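Local coordinates for MxaA (Stigmatella aurantiaca, PDB 4W4T), which forms the terminal NADPH-binding reductase domain of the myxalamid PKS-NRPS assembly line, which probably releases the finished chain by reduction to a primary alcohol, at residues G122-P127 against R163-L168; V37-I42 against I173-T178. All blocks are in the same frame, centred on the assembly; numbering follows the deposited sequence.

Contact 1. Residues G122-P127 against R163-L168; sequences GDIGQP and RAANVL
Ile124 and Gly125 lie against Ala164 and Ala165 in a small van der Waals contact at the surface of the Rossmann fold, where the loop leaving strand 117-121 meets helix 159-177. Asp123, Ile124 and Gly125 all belong to the NADPH site, although this chain carries no cofactor. A type I turn from Asp123 to Gln126 brings the loop backbone up to the helix: Gly125 CA stands 4.0 Å from Ala165 CA and 3.7 Å from Ala164 O. The two branches of Ile124 meet different parts of Ala165. Its CG1, swung roughly opposite the backbone N (chi1 -154°), comes within 3.7 Å of Ala165 O, while CG2 touches Ala165 CB at 3.7 Å. The helix has a wider, pi-type turn here, with Arg163 O accepting from both Val167 N and Leu168 N. Within that turn, Asn166 is hydrogen-bonded through OD1 to Leu152 N and through ND2 to Ser221 OG. On the loop side, Asp123 closes an Asx turn that holds the N of Gly125: Gly125 N reaches Asp123 OD1 at 2.9 Å with an N-H...O angle of 165°, approaching from above the carboxylate, 48° out of its plane.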
ATOM      1  N   GLY A 122       6.138 -25.915 -11.231  1.00 23.08           N
ATOM      2  CA  GLY A 122       6.145 -25.927  -9.785  1.00 21.77           C
ATOM      3  C   GLY A 122       6.132 -24.557  -9.139  1.00 25.24           C
ATOM      4  O   GLY A 122       6.116 -23.516  -9.808  1.00 26.19           O
ATOM      5  N   ASP A 123       6.155 -24.571  -7.813  1.00 24.05           N
ATOM      6  CA  ASP A 123       5.839 -23.404  -7.005  1.00 22.77           C
ATOM      7  C   ASP A 123       6.603 -23.524  -5.704  1.00 20.57           C
ATOM      8  O   ASP A 123       6.359 -24.428  -4.916  1.00 18.08           O
ATOM      9  CB  ASP A 123       4.335 -23.327  -6.741  1.00 25.09           C
ATOM     10  CG  ASP A 123       3.902 -22.018  -6.104  1.00 28.55           C
ATOM     11  OD1 ASP A 123       4.744 -21.300  -5.518  1.00 25.36           O
ATOM     12  OD2 ASP A 123       2.690 -21.712  -6.177  1.00 30.59           O
ATOM     13  N   ILE A 124       7.532 -22.604  -5.487  1.00 19.18           N
ATOM     14  CA  ILE A 124       8.302 -22.564  -4.262  1.00 17.73           C
ATOM     15  C   ILE A 124       7.439 -22.512  -2.983  1.00 19.11           C
ATOM     16  O   ILE A 124       7.865 -22.948  -1.910  1.00 17.71           O
ATOM     17  CB  ILE A 124       9.259 -21.353  -4.306  1.00 19.70           C
ATOM     18  CG1 ILE A 124      10.471 -21.616  -3.420  1.00 21.24           C
ATOM     19  CG2 ILE A 124       8.532 -20.047  -3.989  1.00 19.33           C
ATOM     20  CD1 ILE A 124      11.250 -22.829  -3.858  1.00 20.22           C
ATOM     21  N   GLY A 125       6.218 -22.004  -3.094  1.00 16.72           N
ATOM     22  CA  GLY A 125       5.384 -21.830  -1.920  1.00 18.93           C
ATOM     23  C   GLY A 125       4.481 -23.023  -1.630  1.00 19.98           C
ATOM     24  O   GLY A 125       3.567 -22.910  -0.818  1.00 17.48           O
ATOM     25  N   GLN A 126       4.736 -24.156  -2.283  1.00 16.77           N
ATOM     26  CA  GLN A 126       3.916 -25.366  -2.108  1.00 19.07           C
ATOM     27  C   GLN A 126       4.781 -26.532  -1.632  1.00 18.35           C
ATOM     28  O   GLN A 126       5.977 -26.564  -1.934  1.00 16.80           O
ATOM     29  CB  GLN A 126       3.222 -25.739  -3.423  1.00 20.51           C
ATOM     30  CG  GLN A 126       2.216 -24.709  -3.919  1.00 22.12           C
ATOM     31  CD  GLN A 126       0.985 -24.652  -3.040  1.00 26.47           C
ATOM     32  OE1 GLN A 126       0.639 -25.630  -2.380  1.00 30.69           O
ATOM     33  NE2 GLN A 126       0.316 -23.511  -3.024  1.00 31.24           N
ATOM     34  N   PRO A 127       4.185 -27.495  -0.902  1.00 17.63           N
ATOM     35  CA  PRO A 127       4.902 -28.711  -0.497  1.00 15.76           C
ATOM     36  C   PRO A 127       5.572 -29.378  -1.684  1.00 18.47           C
ATOM     37  O   PRO A 127       4.976 -29.412  -2.767  1.00 16.74           O
ATOM     38  CB  PRO A 127       3.791 -29.620   0.073  1.00 18.42           C
ATOM     39  CG  PRO A 127       2.730 -28.675   0.518  1.00 21.54           C
ATOM     40  CD  PRO A 127       2.794 -27.471  -0.390  1.00 18.74           C
ATOM     41  N   ARG A 163       6.067 -16.600   4.540  1.00 14.45           N
ATOM     42  CA  ARG A 163       6.410 -17.863   5.177  1.00 15.08           C
ATOM     43  C   ARG A 163       6.423 -19.030   4.181  1.00 16.42           C
ATOM     44  O   ARG A 163       7.377 -19.819   4.144  1.00 14.75           O
ATOM     45  CB  ARG A 163       5.434 -18.136   6.321  1.00 18.33           C
ATOM     46  CG  ARG A 163       5.819 -19.305   7.198  1.00 20.34           C
ATOM     47  CD  ARG A 163       4.854 -19.442   8.382  1.00 22.03           C
ATOM     48  NE  ARG A 163       5.203 -20.594   9.205  1.00 23.36           N
ATOM     49  CZ  ARG A 163       4.778 -21.835   8.995  1.00 23.24           C
ATOM     50  NH1 ARG A 163       3.953 -22.107   7.991  1.00 26.71           N
ATOM     51  NH2 ARG A 163       5.171 -22.810   9.802  1.00 25.87           N
ATOM     52  N   ALA A 164       5.385 -19.131   3.355  1.00 15.71           N
ATOM     53  CA  ALA A 164       5.284 -20.255   2.417  1.00 17.31           C
ATOM     54  C   ALA A 164       6.448 -20.261   1.422  1.00 15.75           C
ATOM     55  O   ALA A 164       7.108 -21.287   1.258  1.00 14.95           O
ATOM     56  CB  ALA A 164       3.953 -20.218   1.668  1.00 17.88           C
ATOM     57  N   ALA A 165       6.703 -19.121   0.780  1.00 14.69           N
ATOM     58  CA  ALA A 165       7.714 -19.070  -0.273  1.00 15.08           C
ATOM     59  C   ALA A 165       9.136 -19.079   0.283  1.00 16.40           C
ATOM     60  O   ALA A 165      10.014 -19.752  -0.267  1.00 15.03           O
ATOM     61  CB  ALA A 165       7.513 -17.856  -1.153  1.00 14.45           C
ATOM     62  N   ASN A 166       9.373 -18.335   1.359  1.00 13.68           N
ATOM     63  CA  ASN A 166      10.740 -18.154   1.838  1.00 13.64           C
ATOM     64  C   ASN A 166      11.151 -19.158   2.889  1.00 13.55           C
ATOM     65  O   ASN A 166      12.265 -19.680   2.850  1.00 15.32           O
ATOM     66  CB  ASN A 166      10.914 -16.712   2.358  1.00 11.70           C
ATOM     67  CG  ASN A 166      10.714 -15.692   1.263  1.00 13.86           C
ATOM     68  OD1 ASN A 166      10.523 -16.052   0.096  1.00 15.59           O
ATOM     69  ND2 ASN A 166      10.732 -14.416   1.621  1.00 14.22           N
ATOM     70  N   VAL A 167      10.247 -19.471   3.813  1.00 13.49           N
ATOM     71  CA  VAL A 167      10.597 -20.389   4.878  1.00 14.08           C
ATOM     72  C   VAL A 167      10.296 -21.818   4.435  1.00 16.09           C
ATOM     73  O   VAL A 167      11.202 -22.644   4.377  1.00 12.70           O
ATOM     74  CB  VAL A 167       9.857 -20.072   6.199  1.00 14.47           C
ATOM     75  CG1 VAL A 167      10.216 -21.120   7.250  1.00 14.95           C
ATOM     76  CG2 VAL A 167      10.209 -18.651   6.688  1.00 13.77           C
ATOM     77  N   LEU A 168       9.043 -22.112   4.106  1.00 12.86           N
ATOM     78  CA  LEU A 168       8.715 -23.482   3.737  1.00 14.80           C
ATOM     79  C   LEU A 168       9.372 -23.862   2.399  1.00 14.15           C
ATOM     80  O   LEU A 168       9.843 -24.999   2.233  1.00 14.69           O
ATOM     81  CB  LEU A 168       7.205 -23.681   3.688  1.00 17.57           C
ATOM     82  CG  LEU A 168       6.484 -23.365   5.007  1.00 21.52           C
ATOM     83  CD1 LEU A 168       5.015 -23.763   4.889  1.00 22.75           C
ATOM     84  CD2 LEU A 168       7.139 -24.064   6.207  1.00 19.35           C
TER

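Contact 2. Residues V37-I42 against I173-T178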
ATOM      1  N   VAL A  37      13.421 -24.242  13.260  1.00 20.16           N
ATOM      2  CA  VAL A  37      13.769 -25.616  13.606  1.00 19.15           C
ATOM      3  C   VAL A  37      13.587 -26.508  12.389  1.00 18.94           C
ATOM      4  O   VAL A  37      12.497 -26.601  11.840  1.00 19.45           O
ATOM      5  CB  VAL A  37      12.922 -26.130  14.778  1.00 21.49           C
ATOM      6  CG1 VAL A  37      13.186 -27.605  15.035  1.00 22.11           C
ATOM      7  CG2 VAL A  37      13.212 -25.301  16.022  1.00 23.98           C
ATOM      8  N   LEU A  38      14.668 -27.155  11.960  1.00 19.89           N
ATOM      9  CA  LEU A  38      14.636 -27.984  10.760  1.00 18.79           C
ATOM     10  C   LEU A  38      14.157 -29.406  11.080  1.00 21.75           C
ATOM     11  O   LEU A  38      14.731 -30.068  11.950  1.00 20.36           O
ATOM     12  CB  LEU A  38      16.021 -28.030  10.112  1.00 18.45           C
ATOM     13  CG  LEU A  38      16.128 -28.729   8.757  1.00 17.75           C
ATOM     14  CD1 LEU A  38      15.226 -28.061   7.732  1.00 16.68           C
ATOM     15  CD2 LEU A  38      17.563 -28.732   8.283  1.00 17.62           C
ATOM     16  N   ASP A  39      13.113 -29.848  10.377  1.00 20.21           N
ATOM     17  CA  ASP A  39      12.541 -31.188  10.555  1.00 23.47           C
ATOM     18  C   ASP A  39      13.637 -32.237  10.647  1.00 24.71           C
ATOM     19  O   ASP A  39      14.597 -32.208   9.873  1.00 19.43           O
ATOM     20  CB  ASP A  39      11.613 -31.536   9.404  1.00 27.21           C
ATOM     21  CG  ASP A  39      10.412 -30.631   9.332  1.00 36.06           C
ATOM     22  OD1 ASP A  39      10.047 -30.028  10.368  1.00 38.28           O
ATOM     23  OD2 ASP A  39       9.826 -30.517   8.237  1.00 40.90           O
ATOM     24  N   ALA A  40      13.484 -33.159  11.592  1.00 27.66           N
ATOM     25  CA  ALA A  40      14.524 -34.139  11.897  1.00 25.05           C
ATOM     26  C   ALA A  40      14.904 -35.006  10.706  1.00 26.04           C
ATOM     27  O   ALA A  40      16.061 -35.419  10.583  1.00 26.02           O
ATOM     28  CB  ALA A  40      14.078 -35.023  13.061  1.00 27.34           C
ATOM     29  N   GLU A  41      13.946 -35.278   9.827  1.00 24.75           N
ATOM     30  CA  GLU A  41      14.202 -36.193   8.721  1.00 25.93           C
ATOM     31  C   GLU A  41      14.999 -35.529   7.603  1.00 27.57           C
ATOM     32  O   GLU A  41      15.562 -36.215   6.752  1.00 26.67           O
ATOM     33  CB  GLU A  41      12.899 -36.761   8.157  1.00 29.70           C
ATOM     34  CG  GLU A  41      12.031 -35.776   7.390  1.00 30.92           C
ATOM     35  CD  GLU A  41      11.013 -35.063   8.265  1.00 33.53           C
ATOM     36  OE1 GLU A  41      11.198 -35.043   9.503  1.00 36.75           O
ATOM     37  OE2 GLU A  41      10.028 -34.516   7.711  1.00 34.05           O
ATOM     38  N   ILE A  42      15.061 -34.199   7.603  1.00 22.18           N
ATOM     39  CA  ILE A  42      15.887 -33.516   6.617  1.00 22.88           C
ATOM     40  C   ILE A  42      17.331 -33.587   7.094  1.00 23.57           C
ATOM     41  O   ILE A  42      17.837 -32.691   7.780  1.00 23.27           O
ATOM     42  CB  ILE A  42      15.430 -32.071   6.390  1.00 19.17           C
ATOM     43  CG1 ILE A  42      13.968 -32.072   5.928  1.00 19.72           C
ATOM     44  CG2 ILE A  42      16.344 -31.365   5.377  1.00 18.98           C
ATOM     45  CD1 ILE A  42      13.356 -30.699   5.788  1.00 19.55           C
ATOM     46  N   ILE A 173      13.359 -27.221  -0.415  1.00 13.28           N
ATOM     47  CA  ILE A 173      14.618 -27.297  -1.159  1.00 10.99           C
ATOM     48  C   ILE A 173      15.611 -28.134  -0.381  1.00 12.39           C
ATOM     49  O   ILE A 173      16.325 -28.968  -0.953  1.00 13.75           O
ATOM     50  CB  ILE A 173      15.201 -25.870  -1.425  1.00 12.22           C
ATOM     51  CG1 ILE A 173      14.428 -25.187  -2.558  1.00 13.78           C
ATOM     52  CG2 ILE A 173      16.723 -25.913  -1.714  1.00 13.63           C
ATOM     53  CD1 ILE A 173      14.590 -25.878  -3.930  1.00 13.82           C
ATOM     54  N   LEU A 174      15.661 -27.932   0.934  1.00 12.34           N
ATOM     55  CA  LEU A 174      16.548 -28.742   1.769  1.00 13.12           C
ATOM     56  C   LEU A 174      16.118 -30.204   1.755  1.00 13.46           C
ATOM     57  O   LEU A 174      16.948 -31.102   1.778  1.00 13.71           O
ATOM     58  CB  LEU A 174      16.585 -28.227   3.206  1.00 12.07           C
ATOM     59  CG  LEU A 174      17.236 -26.845   3.341  1.00 13.24           C
ATOM     60  CD1 LEU A 174      17.061 -26.289   4.761  1.00 12.83           C
ATOM     61  CD2 LEU A 174      18.725 -26.920   2.964  1.00 10.98           C
ATOM     62  N   ARG A 175      14.813 -30.425   1.715  1.00 13.47           N
ATOM     63  CA  ARG A 175      14.270 -31.776   1.582  1.00 13.74           C
ATOM     64  C   ARG A 175      14.765 -32.459   0.301  1.00 13.69           C
ATOM     65  O   ARG A 175      15.191 -33.609   0.316  1.00 14.74           O
ATOM     66  CB  ARG A 175      12.743 -31.716   1.591  1.00 14.17           C
ATOM     67  CG  ARG A 175      12.085 -33.027   1.888  1.00 17.90           C
ATOM     68  CD  ARG A 175      10.554 -32.916   1.866  1.00 19.74           C
ATOM     69  NE  ARG A 175      10.020 -31.902   2.788  1.00 17.74           N
ATOM     70  CZ  ARG A 175       9.967 -32.042   4.113  1.00 21.33           C
ATOM     71  NH1 ARG A 175      10.444 -33.137   4.700  1.00 22.62           N
ATOM     72  NH2 ARG A 175       9.451 -31.081   4.856  1.00 23.34           N
ATOM     73  N   LEU A 176      14.686 -31.745  -0.809  1.00 13.19           N
ATOM     74  CA  LEU A 176      15.146 -32.270  -2.091  1.00 14.07           C
ATOM     75  C   LEU A 176      16.652 -32.527  -2.065  1.00 15.02           C
ATOM     76  O   LEU A 176      17.143 -33.530  -2.597  1.00 14.84           O
ATOM     77  CB  LEU A 176      14.778 -31.298  -3.214  1.00 13.96           C
ATOM     78  CG  LEU A 176      15.236 -31.670  -4.624  1.00 13.42           C
ATOM     79  CD1 LEU A 176      14.472 -32.890  -5.133  1.00 15.89           C
ATOM     80  CD2 LEU A 176      15.092 -30.498  -5.579  1.00 14.07           C
ATOM     81  N   ALA A 177      17.389 -31.622  -1.428  1.00 16.18           N
ATOM     82  CA  ALA A 177      18.844 -31.722  -1.363  1.00 14.15           C
ATOM     83  C   ALA A 177      19.296 -32.922  -0.529  1.00 16.40           C
ATOM     84  O   ALA A 177      20.444 -33.349  -0.622  1.00 16.21           O
ATOM     85  CB  ALA A 177      19.435 -30.434  -0.793  1.00 15.63           C
ATOM     86  N   THR A 178      18.393 -33.472   0.285  1.00 13.87           N
ATOM     87  CA  THR A 178      18.738 -34.619   1.109  1.00 16.19           C
ATOM     88  C   THR A 178      17.943 -35.872   0.731  1.00 15.70           C
ATOM     89  O   THR A 178      18.030 -36.879   1.420  1.00 17.62           O
ATOM     90  CB  THR A 178      18.516 -34.337   2.612  1.00 18.16           C
ATOM     91  OG1 THR A 178      17.164 -33.901   2.825  1.00 16.87           O
ATOM     92  CG2 THR A 178      19.490 -33.271   3.114  1.00 16.38           C
TER
HETATM   93  O   HOH W   1      15.930 -36.948   4.028  1.00 33.13           O
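Ile42 packs against Leu174, Arg175 and Thr178, its CB directed from the loop toward the segment 173-178. From CB, the CG2 branch lies 3.7 Å from Leu174 O and 3.8 Å from Leu174 CB, with Thr178 OG1 also in contact. The other branch runs beside the backbone N (chi1 -58°), which carries CG1 to 3.9 Å from Arg175 NH1. At the tip, CD1 sits over one face of the Arg175 guanidinium, offset toward the rim and 4.0 Å from Arg175 CZ. This packing joins the loop ahead of the first Rossmann strand, 57-61, to a helix of the same fold, and a type I turn from Asp39 to Ile42 shapes the loop. The turn also puts two carboxylates near the guanidinium plane, at its edge, completing a salt-bridge network. Both bonds are weak: Arg175 NH2 to Asp39 OD2 is 3.4 Å at 155°, and Arg175 NH1 to Glu41 OE2 is 3.3 Å. The stronger partner of Arg175 is Glu172, one turn back on the helix. With an alanine here in place of Ile42, the CG2 and CD1 contacts go, which would probably open a gap over Leu174 and leave the guanidinium freer to tilt away from Asp39 and Glu41. Arg235 grips the carbonyls of Leu38, Asp39 and Ile42, while Leu38 CD1 touches Leu174 CD1 at 3.9 Å.

Both contacts use helix 159-177, contact 1 at residues 163-168 and contact 2 further along, at residues 173-178, with their centres about 14 Å apart. Along the chain the order is 37-42, 122-127, 163-168, 173-178, so the pairing in contact 2 spans that in contact 1. They meet through Ile124 CD1 and Ile173 CG1, 4.2 Å apart. One helix of the Rossmann fold therefore packs against a cofactor-site loop at one place and the loop that follows helix 28-35 at another. Contact 1 holds NADPH-binding residues; contact 2 is structural packing farther out, its Leu174 side chain about 10 Å from that of Ile124.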